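Local coordinates for stress-response A/B barrel domain-containing protein (Thermobifida fusca, PDB 3BGU), which is of unknown function but forms a dimer of ferredoxin-like subunits of the stress-responsive A/B barrel family and holds nitrobenzene in a pocket in the crystal, at residues A26-N31 with Y72-V77. Numbering follows the deposited sequence. Where two conformers were deposited one is given.
Sequences ALFRWN and YDFAVV. With NBZ (nitrobenzene), chain N; EDO (1,2-ethanediol), chain J.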
ATOM      1  N   ALA A  26      -0.019  -5.661   0.019  1.00  2.64           N
ATOM      2  CA  ALA A  26      -1.182  -6.514  -0.224  1.00  2.82           C
ATOM      3  C   ALA A  26      -2.435  -5.938   0.421  1.00  2.67           C
ATOM      4  O   ALA A  26      -2.401  -5.541   1.571  1.00  2.65           O
ATOM      5  CB  ALA A  26      -0.937  -7.930   0.312  1.00  5.19           C
ATOM      6  N   LEU A  27      -3.519  -5.915  -0.357  1.00  2.54           N
ATOM      7  CA  LEU A  27      -4.832  -5.524   0.152  1.00  3.14           C
ATOM      8  C   LEU A  27      -5.756  -6.756   0.146  1.00  3.41           C
ATOM      9  O   LEU A  27      -5.772  -7.503  -0.836  1.00  2.47           O
ATOM     10  CB  LEU A  27      -5.464  -4.412  -0.655  1.00  3.19           C
ATOM     11  CG  LEU A  27      -4.612  -3.169  -0.879  1.00  5.20           C
ATOM     12  CD1 LEU A  27      -5.375  -2.087  -1.658  1.00  5.76           C
ATOM     13  CD2 LEU A  27      -4.070  -2.570   0.451  1.00  6.27           C
ATOM     14  N   PHE A  28      -6.445  -6.953   1.266  1.00  3.05           N
ATOM     15  CA  PHE A  28      -7.345  -8.058   1.485  1.00  2.53           C
ATOM     16  C   PHE A  28      -8.798  -7.601   1.549  1.00  3.94           C
ATOM     17  O   PHE A  28      -9.124  -6.572   2.150  1.00  2.65           O
ATOM     18  CB  PHE A  28      -7.046  -8.755   2.801  1.00  2.59           C
ATOM     19  CG  PHE A  28      -5.623  -9.133   2.999  1.00  2.24           C
ATOM     20  CD1 PHE A  28      -4.834  -9.646   1.976  1.00  2.38           C
ATOM     21  CD2 PHE A  28      -5.085  -9.071   4.284  1.00  2.58           C
ATOM     22  CE1 PHE A  28      -3.471  -9.962   2.281  1.00  3.31           C
ATOM     23  CE2 PHE A  28      -3.758  -9.366   4.558  1.00  2.53           C
ATOM     24  CZ  PHE A  28      -2.958  -9.815   3.575  1.00  3.17           C
ATOM     25  N   ARG A  29      -9.661  -8.435   0.977  0.50  2.90           N
ATOM     26  CA  ARG A  29     -11.136  -8.348   1.063  0.50  5.32           C
ATOM     27  C   ARG A  29     -11.603  -9.640   1.742  0.50  5.63           C
ATOM     28  O   ARG A  29     -11.431 -10.733   1.180  0.50  4.14           O
ATOM     29  CB  ARG A  29     -11.732  -8.248  -0.341  0.50  7.00           C
ATOM     30  CG  ARG A  29     -13.275  -8.292  -0.420  0.50  5.67           C
ATOM     31  CD  ARG A  29     -13.794  -7.829  -1.806  0.50  3.26           C
ATOM     32  NE  ARG A  29     -13.918  -8.932  -2.751  0.50  7.33           N
ATOM     33  CZ  ARG A  29     -15.017  -9.680  -2.890  0.50  2.75           C
ATOM     34  NH1 ARG A  29     -16.100  -9.428  -2.171  0.50  2.00           N
ATOM     35  NH2 ARG A  29     -15.044 -10.652  -3.779  0.50  2.82           N
ATOM     36  N   TRP A  30     -12.176  -9.539   2.940  1.00  6.98           N
ATOM     37  CA  TRP A  30     -12.546 -10.725   3.709  1.00  8.15           C
ATOM     38  C   TRP A  30     -13.733 -11.408   3.059  1.00  8.54           C
ATOM     39  O   TRP A  30     -14.510 -10.744   2.359  1.00  8.23           O
ATOM     40  CB  TRP A  30     -12.868 -10.395   5.151  1.00  8.12           C
ATOM     41  CG  TRP A  30     -11.808  -9.662   5.897  1.00  9.48           C
ATOM     42  CD1 TRP A  30     -11.970  -8.512   6.623  1.00  7.05           C
ATOM     43  CD2 TRP A  30     -10.425 -10.012   6.010  1.00  5.21           C
ATOM     44  NE1 TRP A  30     -10.817  -8.169   7.196  1.00  4.11           N
ATOM     45  CE2 TRP A  30      -9.828  -9.048   6.830  1.00  7.06           C
ATOM     46  CE3 TRP A  30      -9.631 -11.079   5.528  1.00  8.26           C
ATOM     47  CZ2 TRP A  30      -8.487  -9.111   7.189  1.00  2.52           C
ATOM     48  CZ3 TRP A  30      -8.281 -11.117   5.859  1.00  9.17           C
ATOM     49  CH2 TRP A  30      -7.716 -10.109   6.658  1.00  4.05           C
ATOM     50  N   ASN A  31     -13.847 -12.720   3.284  1.00  7.82           N
ATOM     51  CA  ASN A  31     -15.041 -13.447   2.874  1.00  5.31           C
ATOM     52  C   ASN A  31     -16.071 -13.373   4.043  1.00  8.17           C
ATOM     53  O   ASN A  31     -15.816 -12.722   5.064  1.00  7.74           O
ATOM     54  CB  ASN A  31     -14.692 -14.875   2.378  1.00  6.92           C
ATOM     55  CG  ASN A  31     -14.027 -15.684   3.410  1.00  3.44           C
ATOM     56  OD1 ASN A  31     -14.400 -15.620   4.572  1.00 13.81           O
ATOM     57  ND2 ASN A  31     -13.064 -16.533   2.998  1.00  6.39           N
ATOM     58  N   TYR A  72     -11.367  -2.165   0.076  1.00  2.14           N
ATOM     59  CA  TYR A  72     -11.072  -3.465   0.657  1.00  2.43           C
ATOM     60  C   TYR A  72     -10.993  -3.305   2.160  1.00  2.58           C
ATOM     61  O   TYR A  72     -11.232  -2.210   2.671  1.00  2.98           O
ATOM     62  CB  TYR A  72      -9.810  -4.061   0.003  1.00  4.36           C
ATOM     63  CG  TYR A  72     -10.083  -4.904  -1.196  1.00  5.13           C
ATOM     64  CD1 TYR A  72     -11.218  -4.703  -1.959  1.00  3.34           C
ATOM     65  CD2 TYR A  72      -9.211  -5.905  -1.559  1.00  7.48           C
ATOM     66  CE1 TYR A  72     -11.493  -5.503  -3.036  1.00 10.26           C
ATOM     67  CE2 TYR A  72      -9.459  -6.717  -2.656  1.00  8.61           C
ATOM     68  CZ  TYR A  72     -10.630  -6.497  -3.390  1.00 11.07           C
ATOM     69  OH  TYR A  72     -11.021  -7.269  -4.480  1.00 11.54           O
ATOM     70  N   ASP A  73     -10.705  -4.397   2.879  1.00  2.47           N
ATOM     71  CA  ASP A  73     -10.890  -4.432   4.319  1.00  2.55           C
ATOM     72  C   ASP A  73      -9.621  -4.247   5.136  1.00  2.51           C
ATOM     73  O   ASP A  73      -9.712  -3.987   6.331  1.00  3.43           O
ATOM     74  CB  ASP A  73     -11.491  -5.784   4.736  1.00  2.58           C
ATOM     75  CG  ASP A  73     -12.868  -5.977   4.165  1.00  4.14           C
ATOM     76  OD1 ASP A  73     -13.752  -5.236   4.595  1.00  5.00           O
ATOM     77  OD2 ASP A  73     -13.039  -6.767   3.208  1.00 11.01           O
ATOM     78  N   PHE A  74      -8.452  -4.520   4.550  1.00  2.34           N
ATOM     79  CA  PHE A  74      -7.202  -4.632   5.312  1.00  2.29           C
ATOM     80  C   PHE A  74      -6.022  -4.438   4.348  1.00  2.60           C
ATOM     81  O   PHE A  74      -6.099  -4.897   3.196  1.00  3.71           O
ATOM     82  CB  PHE A  74      -7.180  -6.022   6.050  1.00  2.18           C
ATOM     83  CG  PHE A  74      -6.260  -6.060   7.221  1.00  2.62           C
ATOM     84  CD1 PHE A  74      -4.925  -6.283   7.026  1.00  2.16           C
ATOM     85  CD2 PHE A  74      -6.759  -5.915   8.519  1.00  2.41           C
ATOM     86  CE1 PHE A  74      -4.044  -6.330   8.073  1.00  2.89           C
ATOM     87  CE2 PHE A  74      -5.860  -5.935   9.600  1.00  2.60           C
ATOM     88  CZ  PHE A  74      -4.498  -6.127   9.351  1.00  5.77           C
ATOM     89  N   ALA A  75      -4.953  -3.824   4.867  1.00  2.60           N
ATOM     90  CA  ALA A  75      -3.690  -3.567   4.144  1.00  3.32           C
ATOM     91  C   ALA A  75      -2.510  -4.090   4.936  1.00  3.51           C
ATOM     92  O   ALA A  75      -2.493  -3.954   6.192  1.00  2.69           O
ATOM     93  CB  ALA A  75      -3.499  -2.040   3.901  1.00  3.24           C
ATOM     94  N   VAL A  76      -1.529  -4.670   4.250  0.50  2.20           N
ATOM     95  CA  VAL A  76      -0.187  -4.862   4.834  0.50  2.62           C
ATOM     96  C   VAL A  76       0.877  -4.303   3.860  0.50  2.34           C
ATOM     97  O   VAL A  76       0.812  -4.536   2.650  0.50  2.45           O
ATOM     98  CB  VAL A  76       0.086  -6.346   5.205  0.50  2.11           C
ATOM     99  CG1 VAL A  76      -0.005  -7.217   3.959  0.50  2.55           C
ATOM    100  CG2 VAL A  76       1.459  -6.519   5.878  0.50  5.19           C
ATOM    101  N   VAL A  77       1.874  -3.597   4.411  1.00  2.51           N
ATOM    102  CA  VAL A  77       2.973  -2.977   3.655  1.00  4.80           C
ATOM    103  C   VAL A  77       4.288  -3.437   4.294  1.00  3.85           C
ATOM    104  O   VAL A  77       4.423  -3.452   5.516  1.00  5.65           O
ATOM    105  CB  VAL A  77       2.918  -1.429   3.699  1.00  5.23           C
ATOM    106  CG1 VAL A  77       3.939  -0.797   2.728  1.00  9.41           C
ATOM    107  CG2 VAL A  77       1.483  -0.905   3.448  1.00  5.35           C
TER
HETATM  108  C1  NBZ N 112       2.227 -10.263   3.487  1.00  4.89           C
HETATM  109  C2  NBZ N 112       2.712 -10.281   4.787  1.00  5.07           C
HETATM  110  C3  NBZ N 112       2.073 -10.983   5.767  1.00  5.32           C
HETATM  111  C4  NBZ N 112       0.978 -11.755   5.430  1.00  5.78           C
HETATM  112  C5  NBZ N 112       0.460 -11.762   4.138  1.00  2.42           C
HETATM  113  C6  NBZ N 112       1.112 -11.030   3.132  1.00  2.11           C
HETATM  114  N1  NBZ N 112       0.645 -11.028   1.798  1.00  7.24           N
HETATM  115  O1  NBZ N 112      -0.438 -11.531   1.473  1.00  2.61           O
HETATM  116  O2  NBZ N 112       1.310 -10.481   0.887  1.00  2.45           O
HETATM  117  C1  EDO J 108     -16.735  -7.844   5.319  1.00 21.39           C
HETATM  118  O1  EDO J 108     -17.783  -8.549   4.646  1.00 23.08           O
HETATM  119  C2  EDO J 108     -15.696  -7.523   4.273  1.00 12.07           C
HETATM  120  O2  EDO J 108     -16.032  -8.172   3.030  1.00 28.01           O
HETATM  121  O   HOH W   1     -10.370  -5.627   8.547  1.00  5.12           O
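Arg29 lies across the ring of Tyr72, its CB 3.5 Å from the ring centroid and only 8° off the normal, a CH-pi contact over one face. With CG anti to the backbone N (chi1 174°), the arginine chain runs on over the same ring until, in one of its two conformers, CD comes 3.5 Å from Tyr72 CE1; the end of the side chain is therefore not firmly placed. The tyrosine hydroxyl is hydrogen-bonded to Asp108 on strand 106-115, and Val110 of the second subunit also packs on the tyrosine. With an alanine here instead of Tyr72, the aliphatic part of Arg29 would probably lose the ring it lies on, and Asp108 its hydroxyl partner.

One residue on, the register slips: Asp73 and Phe74 both face Phe28 in a classic beta bulge, where Phe28 O takes a bond from Asp73 N (2.8 Å) and a weak one from Phe74 N. The bulge lies where the antiparallel pairing of strands 21-30 and 74-81 begins, the central pair of the four-stranded ferredoxin-like sheet. Beside it, the Asp73 carboxylate reaches Trp30 N, which meets OD2 on its anti side at 2.9 Å, 32° out of the carboxylate plane. The indole lies nearly parallel to that carboxylate, and a water joins Trp30 NE1 to Asp73 O.

On the helix-covered face, Trp30 CZ2 touches Phe74 CB at 3.5 Å, the two rings set obliquely. Phe28 and Phe74 run side by side, CD2 against CD1, while Val39, Ile43 and Leu46 of helix 36-48 pack on Phe74. Farther along this face, Ala26, Phe28 and Val76 line the nitrobenzene pocket, a nitro oxygen, O1, lying in the plane of the Phe28 ring 3.5 Å from CE1. On the opposite face Leu27 CD2 rests on Ala75 CB, toward the second subunit.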